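Side-chain contacts in xylanase and alpha-amylase inhibitor protein (Scadoxus multiflorus, PDB 3MU7), which inhibits xylanases and alpha-amylases and is built on the TIM-barrel fold of family 18 glycosyl hydrolases: residues G120-I125 against A176-F181; A154-V159 against K202-K207. All blocks are in the same frame, centred on the assembly; numbering follows the deposited sequence. Where two conformers were deposited one is given.

Contact 1. Residues G120-I125 against A176-F181; sequences GIDFHI and AIWVQF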
loop_
_atom_site.group_PDB
_atom_site.type_symbol
_atom_site.label_atom_id
_atom_site.label_comp_id
_atom_site.label_asym_id
_atom_site.label_seq_id
_atom_site.Cartn_x
_atom_site.Cartn_y
_atom_site.Cartn_z
ATOM N N GLY A 120 -8.120 5.224 -4.172
ATOM C CA GLY A 120 -7.746 3.978 -4.820
ATOM C C GLY A 120 -7.682 2.800 -3.885
ATOM O O GLY A 120 -7.991 2.906 -2.687
ATOM N N ILE A 121 -7.264 1.675 -4.464
ATOM C CA ILE A 121 -7.190 0.388 -3.786
ATOM C C ILE A 121 -5.789 -0.177 -3.914
ATOM O O ILE A 121 -5.220 -0.204 -5.009
ATOM C CB ILE A 121 -8.202 -0.633 -4.392
ATOM C CG1 ILE A 121 -9.648 -0.103 -4.363
ATOM C CG2 ILE A 121 -8.067 -2.009 -3.726
ATOM C CD1 ILE A 121 -10.201 0.171 -2.975
ATOM N N ASP A 122 -5.262 -0.642 -2.787
ATOM C CA ASP A 122 -3.942 -1.254 -2.710
ATOM C C ASP A 122 -4.078 -2.764 -2.519
ATOM O O ASP A 122 -4.755 -3.220 -1.597
ATOM C CB ASP A 122 -3.186 -0.632 -1.536
ATOM C CG ASP A 122 -1.843 -1.270 -1.289
ATOM O OD1 ASP A 122 -0.967 -1.177 -2.175
ATOM O OD2 ASP A 122 -1.654 -1.838 -0.193
ATOM N N PHE A 123 -3.437 -3.534 -3.394
ATOM C CA PHE A 123 -3.466 -5.003 -3.335
ATOM C C PHE A 123 -2.291 -5.478 -2.480
ATOM O O PHE A 123 -1.160 -5.606 -2.974
ATOM C CB PHE A 123 -3.310 -5.608 -4.737
ATOM C CG PHE A 123 -4.557 -5.600 -5.592
ATOM C CD1 PHE A 123 -4.901 -6.740 -6.312
ATOM C CD2 PHE A 123 -5.361 -4.465 -5.715
ATOM C CE1 PHE A 123 -6.023 -6.756 -7.150
ATOM C CE2 PHE A 123 -6.489 -4.479 -6.545
ATOM C CZ PHE A 123 -6.818 -5.628 -7.262
ATOM N N HIS A 124 -2.539 -5.744 -1.206
ATOM C CA HIS A 124 -1.500 -6.266 -0.301
ATOM C C HIS A 124 -1.775 -7.760 -0.078
ATOM O O HIS A 124 -2.008 -8.225 1.043
ATOM C CB HIS A 124 -1.500 -5.471 1.013
ATOM C CG HIS A 124 -0.289 -5.684 1.878
ATOM N ND1 HIS A 124 0.603 -4.669 2.150
ATOM C CD2 HIS A 124 0.164 -6.772 2.550
ATOM C CE1 HIS A 124 1.554 -5.124 2.948
ATOM N NE2 HIS A 124 1.311 -6.394 3.206
ATOM N N ILE A 125 -1.746 -8.510 -1.174
ATOM C CA ILE A 125 -2.098 -9.927 -1.167
ATOM C C ILE A 125 -0.866 -10.742 -0.826
ATOM O O ILE A 125 0.078 -10.819 -1.619
ATOM C CB ILE A 125 -2.707 -10.362 -2.521
ATOM C CG1 ILE A 125 -3.886 -9.453 -2.919
ATOM C CG2 ILE A 125 -3.093 -11.840 -2.492
ATOM C CD1 ILE A 125 -4.971 -9.271 -1.846
ATOM N N ALA A 176 1.082 2.113 -9.455
ATOM C CA ALA A 176 2.303 2.103 -8.670
ATOM C C ALA A 176 2.385 0.800 -7.919
ATOM O O ALA A 176 1.370 0.176 -7.607
ATOM C CB ALA A 176 2.336 3.265 -7.691
ATOM N N ILE A 177 3.607 0.382 -7.645
ATOM C CA ILE A 177 3.824 -0.727 -6.737
ATOM C C ILE A 177 4.855 -0.311 -5.706
ATOM O O ILE A 177 5.751 0.483 -5.998
ATOM C CB ILE A 177 4.248 -2.015 -7.467
ATOM C CG1 ILE A 177 5.690 -1.936 -7.951
ATOM C CG2 ILE A 177 3.247 -2.373 -8.575
ATOM C CD1 ILE A 177 6.188 -3.220 -8.539
ATOM N N TRP A 178 4.695 -0.800 -4.484
ATOM C CA TRP A 178 5.719 -0.651 -3.446
ATOM C C TRP A 178 6.165 -2.048 -3.085
ATOM O O TRP A 178 5.383 -2.868 -2.583
ATOM C CB TRP A 178 5.229 0.111 -2.202
ATOM C CG TRP A 178 3.761 0.372 -2.187
ATOM C CD1 TRP A 178 2.776 -0.496 -1.807
ATOM C CD2 TRP A 178 3.103 1.581 -2.590
ATOM N NE1 TRP A 178 1.543 0.101 -1.957
ATOM C CE2 TRP A 178 1.717 1.373 -2.434
ATOM C CE3 TRP A 178 3.551 2.820 -3.070
ATOM C CZ2 TRP A 178 0.773 2.363 -2.735
ATOM C CZ3 TRP A 178 2.611 3.797 -3.380
ATOM C CH2 TRP A 178 1.240 3.564 -3.208
ATOM N N VAL A 179 7.426 -2.328 -3.379
ATOM C CA VAL A 179 7.994 -3.641 -3.128
ATOM C C VAL A 179 8.450 -3.717 -1.674
ATOM O O VAL A 179 9.140 -2.812 -1.189
ATOM C CB VAL A 179 9.181 -3.904 -4.081
ATOM C CG1 VAL A 179 9.772 -5.274 -3.841
ATOM C CG2 VAL A 179 8.748 -3.758 -5.543
ATOM N N GLN A 180 8.082 -4.796 -0.988
ATOM C CA GLN A 180 8.473 -4.977 0.402
ATOM C C GLN A 180 9.901 -5.490 0.493
ATOM O O GLN A 180 10.139 -6.699 0.416
ATOM C CB GLN A 180 7.535 -5.949 1.103
ATOM C CG GLN A 180 6.078 -5.550 1.100
ATOM C CD GLN A 180 5.238 -6.608 1.768
ATOM O OE1 GLN A 180 5.447 -6.926 2.943
ATOM N NE2 GLN A 180 4.294 -7.173 1.035
ATOM N N PHE A 181 10.852 -4.573 0.638
ATOM C CA PHE A 181 12.245 -4.970 0.834
ATOM C C PHE A 181 12.510 -5.231 2.315
ATOM O O PHE A 181 13.357 -4.598 2.942
ATOM C CB PHE A 181 13.194 -3.928 0.236
ATOM C CG PHE A 181 13.101 -3.816 -1.263
ATOM C CD1 PHE A 181 13.583 -4.829 -2.081
ATOM C CD2 PHE A 181 12.537 -2.695 -1.854
ATOM C CE1 PHE A 181 13.499 -4.723 -3.466
ATOM C CE2 PHE A 181 12.462 -2.583 -3.235
ATOM C CZ PHE A 181 12.943 -3.598 -4.041
#

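Contact 2. Residues A154-V159 against K202-K207; sequences AAPQCV and KEWSMK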
loop_
_atom_site.group_PDB
_atom_site.type_symbol
_atom_site.label_atom_id
_atom_site.label_comp_id
_atom_site.label_asym_id
_atom_site.label_seq_id
_atom_site.Cartn_x
_atom_site.Cartn_y
_atom_site.Cartn_z
ATOM N N ALA A 154 -0.073 -2.057 -5.758
ATOM C CA ALA A 154 0.213 -3.390 -5.233
ATOM C C ALA A 154 1.433 -3.369 -4.324
ATOM O O ALA A 154 2.333 -2.534 -4.485
ATOM C CB ALA A 154 0.409 -4.396 -6.364
ATOM N N ALA A 155 1.467 -4.320 -3.388
ATOM C CA ALA A 155 2.532 -4.431 -2.399
ATOM C C ALA A 155 3.130 -5.840 -2.421
ATOM O O ALA A 155 2.948 -6.613 -1.477
ATOM C CB ALA A 155 2.003 -4.103 -1.010
ATOM N N PRO A 156 3.843 -6.190 -3.505
ATOM C CA PRO A 156 4.445 -7.518 -3.573
ATOM C C PRO A 156 5.607 -7.674 -2.591
ATOM O O PRO A 156 6.182 -6.685 -2.109
ATOM C CB PRO A 156 4.966 -7.576 -5.011
ATOM C CG PRO A 156 5.295 -6.148 -5.329
ATOM C CD PRO A 156 4.178 -5.374 -4.690
ATOM N N GLN A 157 5.949 -8.927 -2.312
ATOM C CA GLN A 157 7.208 -9.248 -1.661
ATOM C C GLN A 157 8.357 -9.047 -2.654
ATOM O O GLN A 157 8.122 -8.791 -3.842
ATOM C CB GLN A 157 7.160 -10.671 -1.114
ATOM C CG GLN A 157 6.227 -10.819 0.066
ATOM C CD GLN A 157 6.209 -12.237 0.583
ATOM O OE1 GLN A 157 7.002 -12.601 1.455
ATOM N NE2 GLN A 157 5.296 -13.047 0.056
ATOM N N CYS A 158 9.602 -9.139 -2.187
ATOM C CA CYS A 158 10.711 -8.652 -3.009
ATOM C C CYS A 158 11.371 -9.631 -3.980
ATOM O O CYS A 158 12.287 -9.250 -4.698
ATOM C CB CYS A 158 11.761 -7.897 -2.180
ATOM S SG CYS A 158 12.487 -8.737 -0.771
ATOM N N VAL A 159 10.899 -10.871 -4.024
ATOM C CA VAL A 159 11.416 -11.811 -5.023
ATOM C C VAL A 159 10.587 -11.681 -6.299
ATOM O O VAL A 159 9.369 -11.879 -6.284
ATOM C CB VAL A 159 11.433 -13.271 -4.538
ATOM C CG1 VAL A 159 12.111 -14.150 -5.576
ATOM C CG2 VAL A 159 12.164 -13.398 -3.207
ATOM N N LYS A 202 17.104 -3.524 -8.986
ATOM C CA LYS A 202 17.407 -3.422 -10.409
ATOM C C LYS A 202 16.435 -4.241 -11.221
ATOM O O LYS A 202 15.941 -3.808 -12.220
ATOM C CB LYS A 202 18.878 -3.831 -10.718
ATOM C CG LYS A 202 19.915 -2.778 -10.361
ATOM C CD LYS A 202 21.378 -3.242 -10.576
ATOM C CE LYS A 202 22.257 -2.717 -9.444
ATOM N NZ LYS A 202 23.357 -2.061 -9.966
ATOM N N GLU A 203 16.169 -5.444 -10.731
ATOM C CA GLU A 203 15.225 -6.295 -11.433
ATOM C C GLU A 203 13.799 -5.728 -11.440
ATOM O O GLU A 203 13.152 -5.689 -12.486
ATOM C CB GLU A 203 15.226 -7.728 -10.907
ATOM C CG GLU A 203 14.328 -8.593 -11.767
ATOM C CD GLU A 203 14.507 -10.079 -11.592
ATOM O OE1 GLU A 203 14.946 -10.541 -10.521
ATOM O OE2 GLU A 203 14.174 -10.788 -12.556
ATOM N N TRP A 204 13.317 -5.301 -10.272
ATOM C CA TRP A 204 11.976 -4.716 -10.173
ATOM C C TRP A 204 11.836 -3.481 -11.053
ATOM O O TRP A 204 10.860 -3.344 -11.792
ATOM C CB TRP A 204 11.623 -4.392 -8.722
ATOM C CG TRP A 204 11.196 -5.599 -7.954
ATOM C CD1 TRP A 204 11.966 -6.374 -7.133
ATOM C CD2 TRP A 204 9.894 -6.179 -7.950
ATOM N NE1 TRP A 204 11.221 -7.405 -6.616
ATOM C CE2 TRP A 204 9.942 -7.309 -7.102
ATOM C CE3 TRP A 204 8.688 -5.859 -8.586
ATOM C CZ2 TRP A 204 8.826 -8.114 -6.872
ATOM C CZ3 TRP A 204 7.588 -6.655 -8.360
ATOM C CH2 TRP A 204 7.662 -7.774 -7.508
ATOM N N SER A 205 12.824 -2.594 -10.995
ATOM C CA SER A 205 12.744 -1.370 -11.776
ATOM C C SER A 205 12.812 -1.651 -13.279
ATOM O O SER A 205 12.191 -0.934 -14.057
ATOM C CB SER A 205 13.795 -0.350 -11.336
ATOM O OG SER A 205 15.097 -0.886 -11.421
ATOM N N MET A 206 13.524 -2.700 -13.682
ATOM C CA MET A 206 13.589 -3.058 -15.098
ATOM C C MET A 206 12.327 -3.765 -15.591
ATOM O O MET A 206 11.835 -3.476 -16.683
ATOM C CB MET A 206 14.800 -3.943 -15.380
ATOM C CG MET A 206 15.094 -4.126 -16.862
ATOM S SD MET A 206 16.345 -5.380 -17.162
ATOM C CE MET A 206 15.342 -6.738 -17.738
ATOM N N LYS A 207 11.809 -4.695 -14.796
ATOM C CA LYS A 207 10.801 -5.629 -15.291
ATOM C C LYS A 207 9.359 -5.359 -14.882
ATOM O O LYS A 207 8.439 -5.805 -15.563
ATOM C CB LYS A 207 11.172 -7.060 -14.903
ATOM C CG LYS A 207 12.527 -7.506 -15.414
ATOM C CD LYS A 207 12.748 -8.986 -15.147
ATOM C CE LYS A 207 14.051 -9.480 -15.761
ATOM N NZ LYS A 207 13.974 -9.558 -17.242
#

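Contact 1. Residues G120-I125 against A176-F181
Asp122 and Trp178 meet through one hydrogen bond, from Trp178 NE1 to Asp122 OD1 at 2.8 Å. The N-H...O angle is 155°, so the bond is slightly bent. The oxygen lies at the NE1 edge of the indole, a little out of the ring plane. The donor, in turn, comes from above the carboxylate plane. Further along the strands, His124 and Gln180 touch without a hydrogen bond between them. Gln180 NE2 lies 3.8 Å from His124 NE2 and 3.9 Å from His124 CE1. The two side chains cross at about a right angle.

All four residues are buried inside the TIM barrel, where strand 151-154 separates strands 120-125 and 176-180. Segment 120-125 and Glu126 make up all but the first residue of the DxxDxDxE signature of family 18 chitinases. His124 stands where that signature has its last aspartate, a change that probably goes with loss of chitinase activity.

Both carboxylate oxygens are held: Asp122 OD1 also bonds Thr153 OG1, while OD2 bonds Ser73 OG and Tyr8 OH, the hydroxyl that is bonded to His124 ND1 as well. The CG of Trp178 nearly eclipses the backbone N (chi1 9°), an unusual torsion that swings the indole across to Asp122. Phe214 and Tyr29 pack against that indole edge-to-face. Gln180 NE2 bonds both Ala155 O and Glu126 OE1, which fixes the amide beside the imidazole.

Contact 2. Residues A154-V159 against K202-K207
In this TIM barrel, the loop after strand 151-154 meets helix 195-207 through Trp204, whose indole reaches the backbone of Gln157, Cys158 and Val159 and the ring of Pro156. Trp204 NE1 gives a hydrogen bond to Cys158 O, 2.9 Å long and almost straight at 173°. The oxygen lies in the indole plane, at the ring edge. The donor, however, stands well above the carbonyl plane, 62° out of it. The six-membered ring carries the rest of the contact. Gln157 O comes within 3.2 Å of Trp204 CZ2, and Val159 O is 3.8 Å from the same carbon. Beyond them, Pro156 CG packs 3.6 Å from Trp204 CH2. The indole reaches these groups with CG anti to its own carbonyl carbon (chi1 -79°).

Tyr160 meets the indole edge-to-face, and Ile177 and Val179 of strand 176-180 touch it too. The loop has a second fastening, since Cys158 is joined to Cys187 by a disulfide. Replacing Trp204 with a leucine would probably leave Cys158 O without this donor and open a gap beside Pro156. A beta/alpha barrel has its helices packed over the outer side of its strands, and here Trp204 takes part in that layer while also bonding the loop.

Both contacts are buried, but contact 1 lies near the centre and contact 2 farther out, with Val159 exposed at its margin: their centres lie about 4 Å and 14 Å from the centre of the chain. Both depend on strand 176-180. Trp178 and Gln180 serve the barrel interior, whereas Ile177 and Val179 face Trp204. Each contact has one indole N-H bond, but the acceptors differ. Inside, it is a carboxylate within a polar network; outside, it is a loop carbonyl, with other loop carbonyls and apolar groups around the ring. The 154-159 segment joins the two directly: Gln180 N is 2.9 Å from Pro156 O, a probable hydrogen bond. The segments of the two contacts alternate along the chain.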